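Local coordinates for D7 protein (Anopheles stephensi, PDB 3NHI) that binds and sequesters host cysteinyl leukotrienes and thromboxane A2 analogues, thereby modulating blood feeding by the female mosquito, at residues T48-K53 with G107-L112; N215-S220 with K255-F260. All blocks are in the same frame, centred on the assembly; numbering follows the deposited sequence.

Interaction 1 of 2, residues T48-K53 with G107-L112; sequences THCYAK and GSCVDL. With EAH ((5S,7E,9E,11Z,14Z)-5-hydroxyicosa-7,9,11,14-tetraenoic acid), chain B.
Cys109, in the first turn of helix 109-130, points at helix 46-58 and bonds covalently to Cys50. The disulfide, 2.0 Å from Cys50 SG to Cys109 SG with chi3 102°, spans a short backbone spacing, 4.7 Å between Cys50 CA and Cys109 CA. Beside it, Cys109 CB packs against His49 CB at 3.8 Å.

Lys53 lies one turn beyond His49. With CG anti to the backbone N (chi1 175°) and the rest of the chain extended, its methylenes cross Leu112, Lys53 CG lying 3.6 Å from Leu112 CD1, and Lys53 NZ bonds to Gly107 O at 2.8 Å, the donor tilted 25° from the carbonyl plane. Lysine serves both needs, an apolar shaft and a charged donor; at the backbone angles of residue 107 a CB would be jammed against the preceding carbonyl O, so glycine suits the place.

Such disulfide-linked helices are characteristic of the odorant-binding protein fold. Tyr51, whose CB points away from segment 107-112, and Ala52 belong to the lipid pocket; the Tyr51 ring is stacked with Trp36, and Tyr51 OH lies 3.3 Å from EAH C10.

His49 and Val110 lie alongside, pointing the same way. Val110 CG2 sits over one face of the imidazole, 3.9 Å from its centroid, in a CH-pi contact, while His49 NE2 is hydrogen-bonded to Asn44. Ser108 N-caps helix 109-130, Ser108 OG accepting from Asp111 N at 3.1 Å.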
loop_
_atom_site.group_PDB
_atom_site.type_symbol
_atom_site.label_atom_id
_atom_site.label_comp_id
_atom_site.label_asym_id
_atom_site.label_seq_id
_atom_site.Cartn_x
_atom_site.Cartn_y
_atom_site.Cartn_z
ATOM N N THR A 48 -9.969 -12.795 -11.684
ATOM C CA THR A 48 -9.793 -11.497 -12.320
ATOM C C THR A 48 -10.889 -10.510 -11.930
ATOM O O THR A 48 -10.595 -9.338 -11.685
ATOM C CB THR A 48 -9.745 -11.638 -13.834
ATOM O OG1 THR A 48 -8.700 -12.559 -14.174
ATOM C CG2 THR A 48 -9.467 -10.294 -14.506
ATOM N N HIS A 49 -12.140 -10.971 -11.838
ATOM C CA HIS A 49 -13.237 -10.062 -11.489
ATOM C C HIS A 49 -12.949 -9.369 -10.162
ATOM O O HIS A 49 -13.061 -8.143 -10.058
ATOM C CB HIS A 49 -14.599 -10.759 -11.383
ATOM C CG HIS A 49 -15.021 -11.495 -12.617
ATOM N ND1 HIS A 49 -15.938 -12.525 -12.576
ATOM C CD2 HIS A 49 -14.660 -11.361 -13.916
ATOM C CE1 HIS A 49 -16.129 -12.987 -13.797
ATOM N NE2 HIS A 49 -15.365 -12.302 -14.629
ATOM N N CYS A 50 -12.564 -10.143 -9.148
ATOM C CA CYS A 50 -12.348 -9.541 -7.842
ATOM C C CYS A 50 -11.047 -8.769 -7.761
ATOM O O CYS A 50 -10.936 -7.807 -6.999
ATOM C CB CYS A 50 -12.472 -10.573 -6.723
ATOM S SG CYS A 50 -14.156 -11.193 -6.488
ATOM N N TYR A 51 -10.063 -9.167 -8.563
ATOM C CA TYR A 51 -8.862 -8.357 -8.704
ATOM C C TYR A 51 -9.205 -6.966 -9.251
ATOM O O TYR A 51 -8.766 -5.946 -8.705
ATOM C CB TYR A 51 -7.815 -9.057 -9.577
ATOM C CG TYR A 51 -6.632 -8.176 -9.879
ATOM C CD1 TYR A 51 -5.692 -7.880 -8.893
ATOM C CD2 TYR A 51 -6.446 -7.654 -11.158
ATOM C CE1 TYR A 51 -4.595 -7.069 -9.172
ATOM C CE2 TYR A 51 -5.365 -6.842 -11.447
ATOM C CZ TYR A 51 -4.454 -6.552 -10.453
ATOM O OH TYR A 51 -3.384 -5.745 -10.757
ATOM N N ALA A 52 -10.023 -6.926 -10.299
ATOM C CA ALA A 52 -10.474 -5.659 -10.872
ATOM C C ALA A 52 -11.210 -4.804 -9.838
ATOM O O ALA A 52 -10.937 -3.608 -9.710
ATOM C CB ALA A 52 -11.349 -5.906 -12.087
ATOM N N LYS A 53 -12.123 -5.417 -9.089
ATOM C CA LYS A 53 -12.836 -4.697 -8.040
ATOM C C LYS A 53 -11.850 -4.139 -7.004
ATOM O O LYS A 53 -11.980 -2.999 -6.571
ATOM C CB LYS A 53 -13.889 -5.586 -7.365
ATOM C CG LYS A 53 -14.559 -4.888 -6.187
ATOM C CD LYS A 53 -15.767 -5.642 -5.637
ATOM C CE LYS A 53 -16.391 -4.858 -4.491
ATOM N NZ LYS A 53 -17.631 -5.496 -3.952
ATOM N N GLY A 107 -22.606 -4.058 -7.366
ATOM C CA GLY A 107 -21.288 -3.786 -6.820
ATOM C C GLY A 107 -20.461 -5.043 -6.591
ATOM O O GLY A 107 -19.360 -4.967 -6.047
ATOM N N SER A 108 -20.985 -6.195 -7.008
ATOM C CA SER A 108 -20.236 -7.453 -6.944
ATOM C C SER A 108 -19.004 -7.378 -7.842
ATOM O O SER A 108 -18.907 -6.520 -8.733
ATOM C CB SER A 108 -21.112 -8.614 -7.401
ATOM O OG SER A 108 -21.458 -8.469 -8.775
ATOM N N CYS A 109 -18.061 -8.283 -7.618
ATOM C CA CYS A 109 -16.871 -8.341 -8.466
ATOM C C CYS A 109 -17.242 -8.424 -9.946
ATOM O O CYS A 109 -16.714 -7.658 -10.756
ATOM C CB CYS A 109 -16.004 -9.534 -8.111
ATOM S SG CYS A 109 -15.322 -9.514 -6.465
ATOM N N VAL A 110 -18.152 -9.330 -10.308
ATOM C CA VAL A 110 -18.494 -9.501 -11.718
ATOM C C VAL A 110 -19.232 -8.286 -12.290
ATOM O O VAL A 110 -19.000 -7.914 -13.444
ATOM C CB VAL A 110 -19.242 -10.839 -12.005
ATOM C CG1 VAL A 110 -20.669 -10.830 -11.451
ATOM C CG2 VAL A 110 -19.241 -11.148 -13.498
ATOM N N ASP A 111 -20.087 -7.659 -11.481
ATOM C CA ASP A 111 -20.825 -6.483 -11.947
ATOM C C ASP A 111 -19.872 -5.328 -12.241
ATOM O O ASP A 111 -20.004 -4.656 -13.268
ATOM C CB ASP A 111 -21.918 -6.061 -10.952
ATOM C CG ASP A 111 -23.188 -6.890 -11.082
ATOM O OD1 ASP A 111 -23.321 -7.653 -12.061
ATOM O OD2 ASP A 111 -24.066 -6.747 -10.210
ATOM N N LEU A 112 -18.888 -5.121 -11.370
ATOM C CA LEU A 112 -17.915 -4.054 -11.598
ATOM C C LEU A 112 -16.990 -4.372 -12.769
ATOM O O LEU A 112 -16.711 -3.502 -13.580
ATOM C CB LEU A 112 -17.133 -3.740 -10.319
ATOM C CG LEU A 112 -17.982 -3.268 -9.137
ATOM C CD1 LEU A 112 -17.080 -2.962 -7.983
ATOM C CD2 LEU A 112 -18.823 -2.040 -9.492
HETATM O O1 EAH B . 6.831 1.376 -10.578
HETATM C C1 EAH B . 5.976 0.567 -11.020
HETATM O O2 EAH B . 6.137 -0.677 -10.979
HETATM C C2 EAH B . 4.700 1.124 -11.620
HETATM C C3 EAH B . 3.948 0.053 -12.414
HETATM C C4 EAH B . 2.894 -0.644 -11.556
HETATM C C5 EAH B . 2.194 -1.723 -12.355
HETATM O O3 EAH B . 1.397 -1.147 -13.256
HETATM C C6 EAH B . 1.369 -2.614 -11.429
HETATM C C7 EAH B . 0.530 -3.608 -12.216
HETATM C C8 EAH B . -0.933 -3.222 -12.154
HETATM C C9 EAH B . -1.696 -4.043 -13.087
HETATM C C10 EAH B . -2.952 -3.609 -13.182
HETATM C C11 EAH B . -3.668 -4.459 -14.130
HETATM C C12 EAH B . -4.929 -4.240 -14.515
HETATM C C13 EAH B . -5.773 -3.098 -14.000
HETATM C C14 EAH B . -6.595 -3.610 -12.838
HETATM C C15 EAH B . -7.882 -3.316 -12.636
HETATM C C16 EAH B . -8.684 -2.415 -13.543
HETATM C C17 EAH B . -8.774 -1.036 -12.909
HETATM C C18 EAH B . -7.687 -0.121 -13.454
HETATM C C19 EAH B . -8.029 1.334 -13.176
HETATM C C20 EAH B . -6.909 2.243 -13.628
#

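Interaction 2 of 2, residues N215-S220 with K255-F260. With SO4 (sulfate ion), chain D.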
loop_
_atom_site.group_PDB
_atom_site.type_symbol
_atom_site.label_atom_id
_atom_site.label_comp_id
_atom_site.label_asym_id
_atom_site.label_seq_id
_atom_site.Cartn_x
_atom_site.Cartn_y
_atom_site.Cartn_z
ATOM N N ASN A 215 -0.003 -12.887 10.907
ATOM C CA ASN A 215 -0.342 -14.023 10.043
ATOM C C ASN A 215 0.783 -14.280 9.054
ATOM O O ASN A 215 1.135 -15.430 8.797
ATOM C CB ASN A 215 -1.659 -13.782 9.307
ATOM C CG ASN A 215 -2.852 -13.770 10.242
ATOM O OD1 ASN A 215 -2.770 -14.207 11.393
ATOM N ND2 ASN A 215 -3.977 -13.292 9.734
ATOM N N LEU A 216 1.378 -13.200 8.542
ATOM C CA LEU A 216 2.438 -13.299 7.539
ATOM C C LEU A 216 3.759 -13.870 8.063
ATOM O O LEU A 216 4.587 -14.323 7.269
ATOM C CB LEU A 216 2.659 -11.946 6.847
ATOM C CG LEU A 216 1.619 -11.614 5.770
ATOM C CD1 LEU A 216 1.705 -10.137 5.407
ATOM C CD2 LEU A 216 1.793 -12.477 4.526
ATOM N N ILE A 217 3.963 -13.841 9.381
ATOM C CA ILE A 217 5.106 -14.535 10.001
ATOM C C ILE A 217 4.698 -15.879 10.613
ATOM O O ILE A 217 5.402 -16.434 11.451
ATOM C CB ILE A 217 5.890 -13.657 11.012
ATOM C CG1 ILE A 217 4.995 -13.203 12.175
ATOM C CG2 ILE A 217 6.518 -12.464 10.295
ATOM C CD1 ILE A 217 5.775 -12.816 13.434
ATOM N N ASN A 218 3.561 -16.405 10.161
ATOM C CA ASN A 218 3.085 -17.738 10.570
ATOM C C ASN A 218 2.749 -17.816 12.061
ATOM O O ASN A 218 2.983 -18.832 12.726
ATOM C CB ASN A 218 4.060 -18.841 10.122
ATOM C CG ASN A 218 4.344 -18.780 8.633
ATOM O OD1 ASN A 218 3.423 -18.676 7.823
ATOM N ND2 ASN A 218 5.620 -18.818 8.269
ATOM N N LYS A 219 2.160 -16.736 12.564
ATOM C CA LYS A 219 1.725 -16.665 13.955
ATOM C C LYS A 219 0.224 -16.372 14.047
ATOM O O LYS A 219 -0.211 -15.540 14.848
ATOM C CB LYS A 219 2.553 -15.635 14.737
ATOM C CG LYS A 219 4.012 -16.044 14.937
ATOM C CD LYS A 219 4.116 -17.228 15.902
ATOM C CE LYS A 219 5.538 -17.747 16.004
ATOM N NZ LYS A 219 5.627 -18.802 17.055
ATOM N N SER A 220 -0.561 -17.079 13.232
ATOM C CA SER A 220 -2.013 -16.925 13.236
ATOM C C SER A 220 -2.629 -17.226 14.597
ATOM O O SER A 220 -3.660 -16.648 14.950
ATOM C CB SER A 220 -2.676 -17.792 12.159
ATOM O OG SER A 220 -2.313 -19.166 12.287
ATOM N N LYS A 255 8.304 -7.688 16.945
ATOM C CA LYS A 255 9.539 -7.250 16.311
ATOM C C LYS A 255 9.713 -7.982 14.988
ATOM O O LYS A 255 10.033 -7.374 13.981
ATOM C CB LYS A 255 10.744 -7.493 17.220
ATOM C CG LYS A 255 10.744 -6.656 18.484
ATOM C CD LYS A 255 11.983 -6.943 19.315
ATOM C CE LYS A 255 11.971 -6.141 20.597
ATOM N NZ LYS A 255 13.173 -6.443 21.420
ATOM N N ASN A 256 9.458 -9.289 14.986
ATOM C CA ASN A 256 9.623 -10.071 13.760
ATOM C C ASN A 256 8.621 -9.650 12.682
ATOM O O ASN A 256 8.980 -9.543 11.509
ATOM C CB ASN A 256 9.526 -11.571 14.061
ATOM C CG ASN A 256 10.679 -12.066 14.918
ATOM O OD1 ASN A 256 11.719 -11.417 15.018
ATOM N ND2 ASN A 256 10.499 -13.230 15.528
ATOM N N ALA A 257 7.380 -9.398 13.091
ATOM C CA ALA A 257 6.322 -8.973 12.168
ATOM C C ALA A 257 6.601 -7.591 11.585
ATOM O O ALA A 257 6.449 -7.373 10.384
ATOM C CB ALA A 257 4.979 -8.982 12.878
ATOM N N PHE A 258 7.037 -6.673 12.442
ATOM C CA PHE A 258 7.304 -5.289 12.054
ATOM C C PHE A 258 8.560 -5.214 11.180
ATOM O O PHE A 258 8.590 -4.455 10.198
ATOM C CB PHE A 258 7.468 -4.480 13.337
ATOM C CG PHE A 258 7.274 -2.987 13.212
ATOM C CD1 PHE A 258 6.089 -2.414 12.734
ATOM C CD2 PHE A 258 8.265 -2.157 13.707
ATOM C CE1 PHE A 258 5.926 -1.008 12.717
ATOM C CE2 PHE A 258 8.122 -0.774 13.697
ATOM C CZ PHE A 258 6.946 -0.190 13.210
ATOM N N ASP A 259 9.581 -6.009 11.510
ATOM C CA ASP A 259 10.798 -6.079 10.698
ATOM C C ASP A 259 10.488 -6.658 9.319
ATOM O O ASP A 259 10.988 -6.159 8.307
ATOM C CB ASP A 259 11.880 -6.948 11.364
ATOM C CG ASP A 259 12.448 -6.345 12.641
ATOM O OD1 ASP A 259 12.230 -5.148 12.920
ATOM O OD2 ASP A 259 13.164 -7.085 13.353
ATOM N N PHE A 260 9.645 -7.688 9.264
ATOM C CA PHE A 260 9.271 -8.262 7.962
ATOM C C PHE A 260 8.516 -7.224 7.136
ATOM O O PHE A 260 8.763 -7.086 5.935
ATOM C CB PHE A 260 8.455 -9.545 8.139
ATOM C CG PHE A 260 8.172 -10.284 6.854
ATOM C CD1 PHE A 260 9.142 -10.400 5.855
ATOM C CD2 PHE A 260 6.955 -10.909 6.673
ATOM C CE1 PHE A 260 8.886 -11.120 4.679
ATOM C CE2 PHE A 260 6.685 -11.634 5.507
ATOM C CZ PHE A 260 7.656 -11.744 4.512
HETATM S S SO4 D . 15.907 -4.614 20.495
HETATM O O1 SO4 D . 15.060 -4.280 21.635
HETATM O O2 SO4 D . 16.085 -3.436 19.658
HETATM O O3 SO4 D . 15.279 -5.677 19.714
HETATM O O4 SO4 D . 17.206 -5.070 20.981
#
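Phe260 presents its ring obliquely to Leu216 and Ile217: Phe260 CE2 lies 3.8 Å from Leu216 O, and Phe260 CD2 is 4.0 Å from Ile217 CG2. Elsewhere the same ring meets Tyr277 and makes a cation-pi contact with Arg264. The partner segment runs from helix 207-216 into a Schellman motif with Asn218 as the C-prime residue: Asn218 N bonds to Asn215 O at 2.9 Å, and Lys219 N reaches back to the carbonyl of the residue before Asn215; asparagine tolerates the positive phi there.

That turn sets Ile217 against helix 251-266. Its CG1 lies between the backbone N and the carbonyl carbon (chi1 61°). CG2 meets Phe260, whose side chain slides past in the opposite direction, while Ile217 CD1 touches Ala257 CB and Asn256 CB, both at 4.0 Å. The small methyl of Ala257 lets the isoleucine come close to the helix backbone, Ile217 CD1 lying 3.8 Å from Ala257 N, and Asn256 offers its CB while its OD1 is bonded to Gln252.

Lys255 points away; its NZ donates to a sulfate, probably from the crystallisation liquor and also bound by Arg177 and Tyr178, with Lys255 NZ 2.8 Å from sulfate O3.

How the interactions relate
Both segments of interaction 1 precede both segments of interaction 2 along the chain, and the two share no helix. Their centres lie 30 Å apart and their nearest atoms about 16 Å apart, without touching. Interaction 1 joins helices 46-58 and 109-130 in the N-terminal part of this mainly helical protein, where the bound lipid lies; interaction 2 joins helices 207-216 and 251-266 in the C-terminal part, remote from the lipid. This fits the long-form D7 architecture of two odorant-binding-protein-like domains. The lipid-binding function seen here thus lies on the side of interaction 1, and interaction 2 belongs to the other domain.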